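PDB 4FZL: bacteriocin from Pseudomonas syringae pv. tomato, which probably kills related bacteria by degrading lipid II, the precursor of the peptidoglycan cell wall, as colicin M-like bacteriocins do. Local coordinates for residues N167-V173 against E189-D195; F114-V119 against S161-L165; P5-L10 against I37-A42; Q13-C18 against R60-N64. Where two conformers were deposited one is given. Residue numbers count along the deposited sequence, not the author numbering.

Contact 1: residues N167-V173 against E189-D195. With CA (calcium ion), chain C; EDO (1,2-ethanediol), chain E; EDO (1,2-ethanediol), chain F.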
loop_
_atom_site.group_PDB
_atom_site.type_symbol
_atom_site.label_atom_id
_atom_site.label_comp_id
_atom_site.label_asym_id
_atom_site.label_seq_id
_atom_site.Cartn_x
_atom_site.Cartn_y
_atom_site.Cartn_z
ATOM N N ASN A 167 -2.503 11.119 2.223
ATOM C CA ASN A 167 -2.378 11.486 3.624
ATOM C C ASN A 167 -3.149 10.499 4.477
ATOM O O ASN A 167 -4.086 9.931 4.015
ATOM C CB ASN A 167 -2.941 12.888 3.874
ATOM C CG ASN A 167 -2.202 13.945 3.092
ATOM O OD1 ASN A 167 -0.956 13.873 2.915
ATOM N ND2 ASN A 167 -2.933 14.918 2.590
ATOM N N ILE A 168 -2.660 10.272 5.677
ATOM C CA ILE A 168 -3.375 9.478 6.640
ATOM C C ILE A 168 -3.372 10.252 7.944
ATOM O O ILE A 168 -2.754 11.298 8.063
ATOM C CB ILE A 168 -2.694 8.108 6.795
ATOM C CG1 ILE A 168 -1.259 8.147 7.298
ATOM C CG2 ILE A 168 -2.777 7.270 5.533
ATOM C CD1 ILE A 168 -0.619 6.813 7.576
ATOM N N THR A 169 -4.036 9.713 8.921
ATOM C CA THR A 169 -4.030 10.307 10.272
ATOM C C THR A 169 -3.368 9.261 11.161
ATOM O O THR A 169 -3.727 8.085 11.172
ATOM C CB THR A 169 -5.413 10.670 10.704
ATOM O OG1 THR A 169 -6.114 11.517 9.745
ATOM C CG2 THR A 169 -5.443 11.324 12.136
ATOM N N LEU A 170 -2.427 9.767 11.922
ATOM C CA LEU A 170 -1.715 9.000 12.920
ATOM C C LEU A 170 -2.109 9.412 14.317
ATOM O O LEU A 170 -2.630 10.541 14.558
ATOM C CB LEU A 170 -0.215 9.163 12.758
ATOM C CG LEU A 170 0.335 8.661 11.418
ATOM C CD1 LEU A 170 1.854 8.857 11.307
ATOM C CD2 LEU A 170 0.042 7.188 11.237
ATOM N N ARG A 171 -1.932 8.457 15.234
ATOM C CA ARG A 171 -2.128 8.702 16.646
ATOM C C ARG A 171 -0.853 8.437 17.418
ATOM O O ARG A 171 -0.237 7.409 17.216
ATOM C CB ARG A 171 -3.211 7.772 17.191
ATOM C CG ARG A 171 -3.464 7.838 18.682
ATOM C CD ARG A 171 -4.558 6.871 19.002
ATOM N NE ARG A 171 -4.868 6.826 20.409
ATOM C CZ ARG A 171 -5.547 5.831 20.978
ATOM N NH1 ARG A 171 -5.838 4.731 20.273
ATOM N NH2 ARG A 171 -5.809 5.872 22.288
ATOM N N LEU A 172 -0.433 9.381 18.262
ATOM C CA LEU A 172 0.720 9.240 19.131
ATOM C C LEU A 172 0.187 9.128 20.536
ATOM O O LEU A 172 -0.474 10.068 21.037
ATOM C CB LEU A 172 1.657 10.457 19.021
ATOM C CG LEU A 172 2.971 10.358 19.808
ATOM C CD1 LEU A 172 3.923 9.220 19.385
ATOM C CD2 LEU A 172 3.655 11.751 19.750
ATOM N N VAL A 173 0.482 8.005 21.200
ATOM C CA VAL A 173 -0.113 7.746 22.495
ATOM C C VAL A 173 0.974 7.149 23.409
ATOM O O VAL A 173 1.710 6.211 23.026
ATOM C CB VAL A 173 -1.367 6.815 22.378
ATOM C CG1 VAL A 173 -1.079 5.551 21.562
ATOM C CG2 VAL A 173 -1.861 6.451 23.758
ATOM N N GLU A 189 3.688 4.884 21.467
ATOM C CA GLU A 189 3.419 4.170 20.205
ATOM C C GLU A 189 2.736 5.119 19.211
ATOM O O GLU A 189 2.016 6.041 19.610
ATOM C CB GLU A 189 2.394 3.023 20.463
ATOM C CG GLU A 189 2.858 1.857 21.306
ATOM C CD GLU A 189 1.742 0.830 21.501
ATOM O OE1 GLU A 189 0.563 1.232 21.591
ATOM O OE2 GLU A 189 2.067 -0.387 21.539
ATOM N N ILE A 190 2.963 4.859 17.941
ATOM C CA ILE A 190 2.228 5.418 16.828
ATOM C C ILE A 190 1.230 4.342 16.363
ATOM O O ILE A 190 1.639 3.183 16.144
ATOM C CB ILE A 190 3.138 5.869 15.647
ATOM C CG1 ILE A 190 3.938 7.103 16.006
ATOM C CG2 ILE A 190 2.350 6.140 14.331
ATOM C CD1 ILE A 190 5.140 7.335 15.148
ATOM N N ARG A 191 -0.032 4.745 16.183
ATOM C CA ARG A 191 -1.055 3.935 15.524
ATOM C C ARG A 191 -1.640 4.744 14.379
ATOM O O ARG A 191 -1.318 5.929 14.226
ATOM C CB ARG A 191 -2.173 3.582 16.484
ATOM C CG ARG A 191 -1.670 2.753 17.656
ATOM C CD ARG A 191 -2.714 2.570 18.723
ATOM N NE ARG A 191 -2.079 2.070 19.922
ATOM C CZ ARG A 191 -2.702 1.862 21.066
ATOM N NH1 ARG A 191 -3.988 2.163 21.194
ATOM N NH2 ARG A 191 -2.015 1.389 22.090
ATOM N N ALA A 192 -2.504 4.094 13.593
ATOM C CA ALA A 192 -3.033 4.738 12.357
ATOM C C ALA A 192 -4.504 4.498 12.273
ATOM O O ALA A 192 -4.960 3.420 12.602
ATOM C CB ALA A 192 -2.327 4.153 11.144
ATOM N N PHE A 193 -5.226 5.539 11.841
ATOM C CA PHE A 193 -6.626 5.430 11.564
ATOM C C PHE A 193 -6.888 4.805 10.190
ATOM O O PHE A 193 -6.093 4.971 9.245
ATOM C CB PHE A 193 -7.237 6.819 11.648
ATOM C CG PHE A 193 -7.221 7.389 13.027
ATOM C CD1 PHE A 193 -6.150 8.119 13.490
ATOM C CD2 PHE A 193 -8.335 7.277 13.821
ATOM C CE1 PHE A 193 -6.122 8.659 14.749
ATOM C CE2 PHE A 193 -8.307 7.789 15.108
ATOM C CZ PHE A 193 -7.204 8.476 15.570
ATOM N N ASN A 194 -8.054 4.163 10.054
ATOM C CA ASN A 194 -8.420 3.587 8.748
ATOM C C ASN A 194 -8.436 4.718 7.685
ATOM O O ASN A 194 -8.773 5.884 7.990
ATOM C CB ASN A 194 -9.814 2.984 8.822
ATOM C CG ASN A 194 -9.889 1.784 9.737
ATOM O OD1 ASN A 194 -8.914 1.202 10.163
ATOM N ND2 ASN A 194 -11.119 1.397 10.037
ATOM N N ASP A 195 -8.147 4.350 6.442
ATOM C CA ASP A 195 -8.049 5.305 5.306
ATOM C C ASP A 195 -9.004 4.868 4.194
ATOM O O ASP A 195 -9.040 3.701 3.814
ATOM C CB ASP A 195 -6.640 5.368 4.834
ATOM C CG ASP A 195 -6.316 6.653 4.025
ATOM O OD1 ASP A 195 -6.353 7.817 4.544
ATOM O OD2 ASP A 195 -5.902 6.485 2.859
HETATM CA CA CA C . -5.665 8.920 2.539
HETATM C C1 EDO E . -5.687 4.551 16.116
HETATM O O1 EDO E . -5.732 3.947 17.419
HETATM C C2 EDO E . -6.938 4.316 15.363
HETATM O O2 EDO E . -7.181 2.942 15.128
HETATM C C1 EDO F . -7.892 2.410 21.626
HETATM O O1 EDO F . -9.037 1.477 21.445
HETATM C C2 EDO F . -8.296 3.325 22.753
HETATM O O2 EDO F . -7.332 3.721 23.736
HETATM O O HOH W 1 -5.265 10.884 1.073
HETATM O O HOH W 2 -5.795 7.567 8.140
HETATM O O HOH W 3 -6.214 8.173 0.753
#

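Contact 2: residues F114-V119 against S161-L165. With CA (calcium ion), chain C.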
loop_
_atom_site.group_PDB
_atom_site.type_symbol
_atom_site.label_atom_id
_atom_site.label_comp_id
_atom_site.label_asym_id
_atom_site.label_seq_id
_atom_site.Cartn_x
_atom_site.Cartn_y
_atom_site.Cartn_z
ATOM N N PHE A 114 -3.539 -3.046 5.548
ATOM C CA PHE A 114 -2.215 -2.545 5.278
ATOM C C PHE A 114 -1.501 -2.475 6.625
ATOM O O PHE A 114 -1.601 -1.507 7.305
ATOM C CB PHE A 114 -2.220 -1.167 4.608
ATOM C CG PHE A 114 -0.939 -0.802 3.882
ATOM C CD1 PHE A 114 0.244 -1.470 4.024
ATOM C CD2 PHE A 114 -0.914 0.274 3.058
ATOM C CE1 PHE A 114 1.368 -1.118 3.334
ATOM C CE2 PHE A 114 0.220 0.688 2.408
ATOM C CZ PHE A 114 1.380 -0.025 2.555
ATOM N N PRO A 115 -0.882 -3.581 7.053
ATOM C CA PRO A 115 -0.283 -3.571 8.411
ATOM C C PRO A 115 0.624 -2.345 8.625
ATOM O O PRO A 115 1.433 -2.023 7.728
ATOM C CB PRO A 115 0.485 -4.889 8.472
ATOM C CG PRO A 115 -0.300 -5.759 7.483
ATOM C CD PRO A 115 -0.684 -4.867 6.355
ATOM N N ILE A 116 0.527 -1.709 9.787
ATOM C CA ILE A 116 1.269 -0.439 9.928
ATOM C C ILE A 116 2.780 -0.592 9.661
ATOM O O ILE A 116 3.422 0.328 9.157
ATOM C CB ILE A 116 0.916 0.215 11.317
ATOM C CG1 ILE A 116 1.270 1.698 11.352
ATOM C CG2 ILE A 116 1.616 -0.527 12.481
ATOM C CD1 ILE A 116 0.696 2.479 12.534
ATOM N N GLN A 117 3.315 -1.732 10.088
ATOM C CA GLN A 117 4.718 -1.959 9.900
ATOM C C GLN A 117 5.174 -2.117 8.410
ATOM O O GLN A 117 6.316 -1.953 8.081
ATOM C CB GLN A 117 5.156 -3.135 10.780
ATOM C CG GLN A 117 4.655 -4.457 10.285
ATOM C CD GLN A 117 3.326 -4.912 10.882
ATOM O OE1 GLN A 117 2.548 -4.108 11.375
ATOM N NE2 GLN A 117 3.081 -6.225 10.844
ATOM N N ASN A 118 4.196 -2.361 7.515
ATOM C CA ASN A 118 4.447 -2.462 6.098
ATOM C C ASN A 118 4.421 -1.135 5.350
ATOM O O ASN A 118 4.906 -1.083 4.207
ATOM C CB ASN A 118 3.482 -3.397 5.396
ATOM C CG ASN A 118 3.590 -4.854 5.855
ATOM O OD1 ASN A 118 4.402 -5.174 6.712
ATOM N ND2 ASN A 118 2.676 -5.716 5.349
ATOM N N VAL A 119 3.979 -0.075 5.997
ATOM C CA VAL A 119 3.793 1.177 5.299
ATOM C C VAL A 119 5.130 1.869 5.018
ATOM O O VAL A 119 5.298 2.506 3.991
ATOM C CB VAL A 119 2.864 2.071 6.124
ATOM C CG1 VAL A 119 2.769 3.498 5.505
ATOM C CG2 VAL A 119 1.474 1.399 6.253
ATOM N N SER A 161 4.017 4.061 -0.787
ATOM C CA SER A 161 2.854 3.952 0.111
ATOM C C SER A 161 1.902 5.138 -0.104
ATOM O O SER A 161 0.670 5.070 0.095
ATOM C CB SER A 161 3.267 3.839 1.593
ATOM O OG SER A 161 3.894 2.538 1.742
ATOM N N TRP A 162 2.518 6.277 -0.390
ATOM C CA TRP A 162 1.735 7.445 -0.716
ATOM C C TRP A 162 0.787 7.192 -1.888
ATOM O O TRP A 162 -0.296 7.748 -1.932
ATOM C CB TRP A 162 2.651 8.651 -0.977
ATOM C CG TRP A 162 1.907 9.894 -1.303
ATOM C CD1 TRP A 162 1.273 10.779 -0.441
ATOM C CD2 TRP A 162 1.688 10.411 -2.650
ATOM N NE1 TRP A 162 0.625 11.788 -1.179
ATOM C CE2 TRP A 162 0.871 11.619 -2.515
ATOM C CE3 TRP A 162 2.066 9.984 -3.918
ATOM C CZ2 TRP A 162 0.445 12.346 -3.625
ATOM C CZ3 TRP A 162 1.664 10.735 -5.013
ATOM C CH2 TRP A 162 0.884 11.894 -4.874
ATOM N N LEU A 163 1.205 6.461 -2.881
ATOM C CA LEU A 163 0.351 6.192 -4.035
ATOM C C LEU A 163 -0.918 5.501 -3.622
ATOM O O LEU A 163 -1.997 5.723 -4.215
ATOM C CB LEU A 163 1.100 5.327 -5.040
ATOM C CG LEU A 163 2.208 5.984 -5.839
ATOM C CD1 LEU A 163 3.075 5.054 -6.669
ATOM C CD2 LEU A 163 1.675 7.199 -6.634
ATOM N N THR A 164 -0.823 4.703 -2.559
ATOM C CA THR A 164 -1.950 3.933 -2.072
ATOM C C THR A 164 -2.771 4.732 -1.043
ATOM O O THR A 164 -4.001 4.712 -1.099
ATOM C CB THR A 164 -1.437 2.646 -1.401
ATOM O OG1 THR A 164 -0.721 1.851 -2.382
ATOM C CG2 THR A 164 -2.580 1.898 -0.768
ATOM N N LEU A 165 -2.096 5.421 -0.121
ATOM C CA LEU A 165 -2.726 6.066 1.059
ATOM C C LEU A 165 -2.903 7.592 0.993
ATOM O O LEU A 165 -3.753 8.173 1.677
ATOM C CB LEU A 165 -1.844 5.797 2.282
ATOM C CG LEU A 165 -1.803 4.306 2.696
ATOM C CD1 LEU A 165 -0.824 4.125 3.848
ATOM C CD2 LEU A 165 -3.212 3.764 3.018
HETATM CA CA CA C . -5.665 8.920 2.539
HETATM O O HOH W 1 -5.265 10.884 1.073
HETATM O O HOH W 3 -6.214 8.173 0.753
#

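Contact 3: residues P5-L10 against I37-A42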
loop_
_atom_site.group_PDB
_atom_site.type_symbol
_atom_site.label_atom_id
_atom_site.label_comp_id
_atom_site.label_asym_id
_atom_site.label_seq_id
_atom_site.Cartn_x
_atom_site.Cartn_y
_atom_site.Cartn_z
ATOM N N PRO A 5 -0.453 -18.961 -23.836
ATOM C CA PRO A 5 0.344 -17.829 -24.241
ATOM C C PRO A 5 0.255 -16.690 -23.284
ATOM O O PRO A 5 1.203 -15.895 -23.340
ATOM C CB PRO A 5 -0.245 -17.440 -25.618
ATOM C CG PRO A 5 -1.628 -17.998 -25.582
ATOM C CD PRO A 5 -1.478 -19.276 -24.832
ATOM N N VAL A 6 -0.801 -16.599 -22.465
ATOM C CA VAL A 6 -0.876 -15.574 -21.436
ATOM C C VAL A 6 0.189 -15.810 -20.399
ATOM O O VAL A 6 0.949 -14.841 -20.050
ATOM C CB VAL A 6 -2.277 -15.467 -20.787
ATOM C CG1 VAL A 6 -2.377 -14.425 -19.641
ATOM C CG2 VAL A 6 -3.359 -15.172 -21.867
ATOM N N ALA A 7 0.320 -17.053 -19.923
ATOM C CA ALA A 7 1.372 -17.354 -18.952
ATOM C C ALA A 7 2.780 -17.121 -19.565
ATOM O O ALA A 7 3.735 -16.669 -18.869
ATOM C CB ALA A 7 1.260 -18.794 -18.424
ATOM N N THR A 8 2.976 -17.508 -20.844
ATOM C CA THR A 8 4.221 -17.269 -21.521
ATOM C C THR A 8 4.690 -15.811 -21.490
ATOM O O THR A 8 5.858 -15.515 -21.131
ATOM C CB THR A 8 4.162 -17.831 -22.946
ATOM O OG1 THR A 8 3.911 -19.235 -22.881
ATOM C CG2 THR A 8 5.490 -17.589 -23.713
ATOM N N VAL A 9 3.767 -14.915 -21.787
ATOM C CA VAL A 9 4.015 -13.484 -21.762
ATOM C C VAL A 9 4.289 -13.027 -20.314
ATOM O O VAL A 9 5.254 -12.300 -20.050
ATOM C CB VAL A 9 2.858 -12.703 -22.398
ATOM C CG1 VAL A 9 2.822 -11.161 -21.982
ATOM C CG2 VAL A 9 2.898 -12.953 -23.927
ATOM N N LEU A 10 3.516 -13.523 -19.365
ATOM C CA LEU A 10 3.818 -13.141 -17.979
ATOM C C LEU A 10 5.287 -13.475 -17.636
ATOM O O LEU A 10 5.944 -12.659 -16.995
ATOM C CB LEU A 10 2.874 -13.775 -16.948
ATOM C CG LEU A 10 1.429 -13.392 -16.973
ATOM C CD1 LEU A 10 0.516 -14.278 -16.030
ATOM C CD2 LEU A 10 1.261 -11.881 -16.540
ATOM N N ILE A 37 -7.343 -8.715 -21.875
ATOM C CA ILE A 37 -7.048 -9.942 -21.083
ATOM C C ILE A 37 -5.645 -9.945 -20.496
ATOM O O ILE A 37 -5.515 -10.172 -19.295
ATOM C CB ILE A 37 -7.295 -11.250 -21.886
ATOM C CG1 ILE A 37 -8.788 -11.351 -22.204
ATOM C CG2 ILE A 37 -6.744 -12.484 -21.166
ATOM C CD1 ILE A 37 -9.095 -12.433 -23.262
ATOM N N GLN A 38 -4.614 -9.749 -21.326
ATOM C CA GLN A 38 -3.290 -9.788 -20.799
ATOM C C GLN A 38 -3.059 -8.758 -19.691
ATOM O O GLN A 38 -2.426 -9.066 -18.680
ATOM C CB GLN A 38 -2.259 -9.611 -21.880
ATOM C CG GLN A 38 -2.190 -10.784 -22.780
ATOM C CD GLN A 38 -0.992 -11.703 -22.515
ATOM O OE1 GLN A 38 -0.492 -11.883 -21.368
ATOM N NE2 GLN A 38 -0.510 -12.265 -23.595
ATOM N N SER A 39 -3.573 -7.555 -19.881
ATOM C CA SER A 39 -3.495 -6.524 -18.860
ATOM C C SER A 39 -4.195 -6.876 -17.547
ATOM O O SER A 39 -3.658 -6.649 -16.418
ATOM C CB SER A 39 -4.049 -5.179 -19.366
ATOM O OG SER A 39 -3.329 -4.655 -20.406
ATOM N N LYS A 40 -5.378 -7.468 -17.668
ATOM C CA LYS A 40 -6.194 -7.808 -16.478
ATOM C C LYS A 40 -5.539 -8.949 -15.762
ATOM O O LYS A 40 -5.448 -8.965 -14.528
ATOM C CB LYS A 40 -7.626 -8.107 -16.872
ATOM C CG LYS A 40 -8.424 -6.857 -17.296
ATOM C CD LYS A 40 -9.823 -7.263 -17.702
ATOM C CE LYS A 40 -10.558 -6.202 -18.500
ATOM N NZ LYS A 40 -11.767 -6.727 -19.197
ATOM N N VAL A 41 -5.052 -9.899 -16.546
ATOM C CA VAL A 41 -4.379 -11.066 -15.913
ATOM C C VAL A 41 -3.026 -10.611 -15.224
ATOM O O VAL A 41 -2.733 -11.038 -14.088
ATOM C CB VAL A 41 -4.099 -12.222 -16.904
ATOM C CG1 VAL A 41 -3.213 -13.332 -16.276
ATOM C CG2 VAL A 41 -5.432 -12.789 -17.372
ATOM N N ALA A 42 -2.257 -9.723 -15.875
ATOM C CA ALA A 42 -1.086 -9.123 -15.236
ATOM C C ALA A 42 -1.465 -8.440 -13.915
ATOM O O ALA A 42 -0.860 -8.684 -12.876
ATOM C CB ALA A 42 -0.287 -8.194 -16.195
#

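Contact 4: residues Q13-C18 against R60-N64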
loop_
_atom_site.group_PDB
_atom_site.type_symbol
_atom_site.label_atom_id
_atom_site.label_comp_id
_atom_site.label_asym_id
_atom_site.label_seq_id
_atom_site.Cartn_x
_atom_site.Cartn_y
_atom_site.Cartn_z
ATOM N N GLN A 13 7.770 -11.218 -19.222
ATOM C CA GLN A 13 7.721 -9.867 -18.697
ATOM C C GLN A 13 8.152 -9.787 -17.213
ATOM O O GLN A 13 8.171 -8.716 -16.626
ATOM C CB GLN A 13 6.334 -9.388 -18.773
ATOM C CG GLN A 13 5.670 -9.262 -20.141
ATOM C CD GLN A 13 5.757 -7.875 -20.704
ATOM O OE1 GLN A 13 4.735 -7.121 -20.738
ATOM N NE2 GLN A 13 6.962 -7.480 -21.058
ATOM N N GLY A 14 8.547 -10.911 -16.603
ATOM C CA GLY A 14 8.939 -10.875 -15.193
ATOM C C GLY A 14 10.091 -9.931 -14.843
ATOM O O GLY A 14 10.009 -9.244 -13.785
ATOM N N ASP A 15 11.124 -9.860 -15.685
ATOM C CA ASP A 15 12.294 -9.007 -15.407
ATOM C C ASP A 15 11.858 -7.533 -15.357
ATOM O O ASP A 15 12.367 -6.708 -14.560
ATOM C CB ASP A 15 13.365 -9.250 -16.462
ATOM C CG ASP A 15 14.252 -10.491 -16.203
ATOM O OD1 ASP A 15 14.183 -11.129 -15.106
ATOM O OD2 ASP A 15 14.969 -10.860 -17.152
ATOM N N LEU A 16 10.931 -7.163 -16.226
ATOM C CA LEU A 16 10.438 -5.786 -16.268
ATOM C C LEU A 16 9.416 -5.506 -15.173
ATOM O O LEU A 16 9.494 -4.440 -14.543
ATOM C CB LEU A 16 9.780 -5.519 -17.640
ATOM C CG LEU A 16 10.751 -5.342 -18.827
ATOM C CD1 LEU A 16 9.995 -5.300 -20.149
ATOM C CD2 LEU A 16 11.698 -4.099 -18.639
ATOM N N TYR A 17 8.392 -6.371 -14.927
ATOM C CA TYR A 17 7.374 -6.038 -13.961
ATOM C C TYR A 17 7.916 -6.117 -12.552
ATOM O O TYR A 17 7.524 -5.354 -11.726
ATOM C CB TYR A 17 6.216 -7.016 -14.102
ATOM C CG TYR A 17 5.325 -6.838 -15.281
ATOM C CD1 TYR A 17 4.989 -5.565 -15.709
ATOM C CD2 TYR A 17 4.689 -7.901 -15.879
ATOM C CE1 TYR A 17 4.050 -5.347 -16.696
ATOM C CE2 TYR A 17 3.726 -7.671 -16.865
ATOM C CZ TYR A 17 3.402 -6.390 -17.245
ATOM O OH TYR A 17 2.442 -6.161 -18.224
ATOM N N CYS A 18 8.824 -7.026 -12.254
ATOM C CA CYS A 18 9.411 -7.141 -10.909
ATOM C C CYS A 18 10.688 -6.282 -10.843
ATOM O O CYS A 18 11.813 -6.762 -10.618
ATOM C CB CYS A 18 9.732 -8.604 -10.537
ATOM S SG CYS A 18 8.179 -9.538 -10.389
ATOM N N ARG A 60 9.616 -11.848 -6.692
ATOM C CA ARG A 60 9.781 -12.358 -8.036
ATOM C C ARG A 60 9.437 -13.887 -8.073
ATOM O O ARG A 60 8.832 -14.369 -9.033
ATOM C CB ARG A 60 11.205 -12.118 -8.545
ATOM C CG ARG A 60 11.565 -12.765 -9.879
ATOM C CD ARG A 60 10.532 -12.264 -10.934
ATOM N NE ARG A 60 10.844 -12.825 -12.248
ATOM C CZ ARG A 60 11.832 -12.404 -13.033
ATOM N NH1 ARG A 60 12.637 -11.434 -12.633
ATOM N NH2 ARG A 60 12.038 -12.909 -14.278
ATOM N N THR A 61 9.859 -14.635 -7.048
ATOM C CA THR A 61 9.545 -16.047 -6.947
ATOM C C THR A 61 8.074 -16.232 -6.975
ATOM O O THR A 61 7.537 -17.062 -7.728
ATOM C CB THR A 61 10.134 -16.707 -5.701
ATOM O OG1 THR A 61 11.567 -16.502 -5.746
ATOM C CG2 THR A 61 9.850 -18.232 -5.646
ATOM N N ALA A 62 7.356 -15.417 -6.195
ATOM C CA ALA A 62 5.851 -15.469 -6.030
ATOM C C ALA A 62 5.226 -15.199 -7.441
ATOM O O ALA A 62 4.400 -15.981 -7.951
ATOM C CB ALA A 62 5.332 -14.456 -5.026
ATOM N N TYR A 63 5.671 -14.104 -8.063
ATOM C CA TYR A 63 5.221 -13.737 -9.388
ATOM C C TYR A 63 5.400 -14.898 -10.385
ATOM O O TYR A 63 4.453 -15.289 -11.100
ATOM C CB TYR A 63 5.977 -12.496 -9.872
ATOM C CG TYR A 63 5.636 -12.123 -11.320
ATOM C CD1 TYR A 63 4.614 -11.233 -11.556
ATOM C CD2 TYR A 63 6.335 -12.686 -12.366
ATOM C CE1 TYR A 63 4.279 -10.832 -12.863
ATOM C CE2 TYR A 63 5.994 -12.357 -13.635
ATOM C CZ TYR A 63 4.974 -11.460 -13.932
ATOM O OH TYR A 63 4.661 -11.108 -15.275
ATOM N N ASN A 64 6.640 -15.414 -10.405
ATOM C CA ASN A 64 6.958 -16.512 -11.323
ATOM C C ASN A 64 6.067 -17.762 -11.025
ATOM O O ASN A 64 5.526 -18.417 -11.982
ATOM C CB ASN A 64 8.416 -16.939 -11.258
ATOM C CG ASN A 64 9.384 -15.927 -11.845
ATOM O OD1 ASN A 64 9.038 -15.092 -12.653
ATOM N ND2 ASN A 64 10.654 -16.024 -11.419
HETATM O O HOH W 4 12.977 -9.589 -10.455
#

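Contact 1: residues N167-V173 against E189-D195
Leu170 lies over Ala192 and Ile190: its CD2 is 3.9 Å from Ala192 CB and 4.0 Å from Ile190 CG2. Leu172 adds its CD1, 4.0 Å from Ile190 CG1, on the same face. The other face carries Arg171, Val173, Glu189 and Arg191. There Arg191 NH2 forms a salt bridge with Glu189 OE1 at 2.6 Å. Arg171 pairs instead with Asp147 of strand 142-153, although its NH1 lies only 3.3 Å from Arg191 NH1. Two pairs of backbone bonds hold the antiparallel strands. Arg171 N to Arg191 O is 2.8 Å and Arg191 N to Arg171 O is 2.9 Å; Val173 and Glu189 repeat the pattern. Phe193 N still reaches Thr169 O at 3.0 Å, but farther along water 2 bridges Thr169 N and Phe193 O. At this opened end Asn167 O, 2.4 Å from the ion, and both carboxylate oxygens of Asp195 bind calcium. Leu165 O completes the protein ligands. The arrangement is a beta hairpin with a calcium site at the splayed end.

Contact 2: residues F114-V119 against S161-L165
This contact lies behind the calcium site, where the C-terminal turn of helix 159-165 packs against Phe114 and against Val119, at the end of the short, weakly bonded helix 116-119. It is a buried join between helical pieces beside the mixed beta sheet of the colicin M-like region. Leu165 has two roles. Its carbonyl O binds the calcium ion at 2.2 Å, while its side chain points into the interior. There Leu165 CD1 is 3.9 Å from Phe114 CE2 and 4.0 Å from Val119 CG1. The two residues of segment 114-119 thus form an apolar seat for the leucine. Ile226 of strand 224-227 also touches Leu165 and Phe114, so the sheet borders this cluster. The Phe114 ring also touches the preceding residue, with CE2 4.4 Å from Thr164 CG2. Thr164 also packs on helix 96-106. Asn167 and Asp195 supply the other protein ligands of the ion, so this packing sits directly next to the metal shell. The polar link is at the far end of the segment, one helical turn before Leu165. Ser161 OG donates a hydrogen bond to the backbone, 2.7 Å from Val119 O.

Contact 3: residues P5-L10 against I37-A42
Val6 is the main bump on helix 5-10. It projects toward helix 37-42 and fits against Val41 and Gln38, with Ile37 at its margin. Val6 CG1 is 3.6 Å from Val41 CG1, and Val6 CG2 is 4.4 Å from Ile37 CG2. One turn on, Leu10 fills the next hollow. Its CD1 is 3.9 Å from Val41 CG1 and its CD2 is 4.0 Å from Ala42 CB, where the small alanine lets the leucine come close to the backbone. Val41 in return fits between Val6 and Leu10. This is helix-helix packing within the N-terminal helical part of the protein. The segment axes come within 10.5 Å and cross at -61°. Helix 59-70 also borders the groove, since Ile70 touches both Leu10 and Val41. Toward the N-terminal end of helix 37-42 the filler is a long polar side chain. Gln38 reaches across so that its OE1 is 3.6 Å from Val6 CG1 and 3.4 Å from Val9 CG1.

Contact 4: residues Q13-C18 against R60-N64
A mixed polar and aromatic contact joins the short helix 14-17 to helix 59-70 in the N-terminal helical part of the protein. It is helix packing away from the calcium site. Gly14 makes the close approach possible: its CA is 3.6 Å from Tyr63 CE2, and a beta carbon here would clash with Arg60 NH2. The Arg60 guanidinium lies with one face over the backbone between Gly14 and Asp15, its CZ 3.5 Å from Gly14 C. From there it forms a salt bridge with Asp15. Both Arg60 NH1 and Arg60 NH2 donate to Asp15 OD1, each at 2.9 Å. Arg60 NE bonds Asn64 OD1, also at 2.9 Å, which steadies the guanidinium from its own helix. The inner side is formed by Tyr63, Tyr17 and Cys18. Tyr63 OH lies at the edge of the Tyr17 ring, 3.3 Å from Tyr17 CD2, and hydrogen-bonds Leu10 O of helix 5-12. Tyr17 also packs edge-to-face with Phe46 of helix 37-54. Cys18 makes a sulfur-aromatic contact, its SG 4.3 Å from the centroid of the Tyr63 ring. The same SG is 3.6 Å from Arg60 CD. Where helix 14-17 ends, water 4 joins the segments, 3.1 Å from Cys18 O and 2.9 Å from Arg60 NH1.

Overall arrangement
From the N terminus, contact 3 opens on helix 5-12 and contact 4 follows on helix 14-17. The chain returns through helix 37-54 to close contact 3, then through helix 59-70 to close contact 4. These two loops cross, and their centres are about 12 Å apart in the helical part. Tyr63 OH and Leu10 O, 2.6 Å apart, tie them together. Contact 2 comes next in series, closing a loop from 114-119 to helix 159-165. Strand 167-178 follows directly and starts contact 1, a hairpin closed by strand 184-197. Contacts 1 and 2 share the calcium ion. Contacts 1 and 3 lie on opposite sides of the chain's centre, their centres about 38 Å apart.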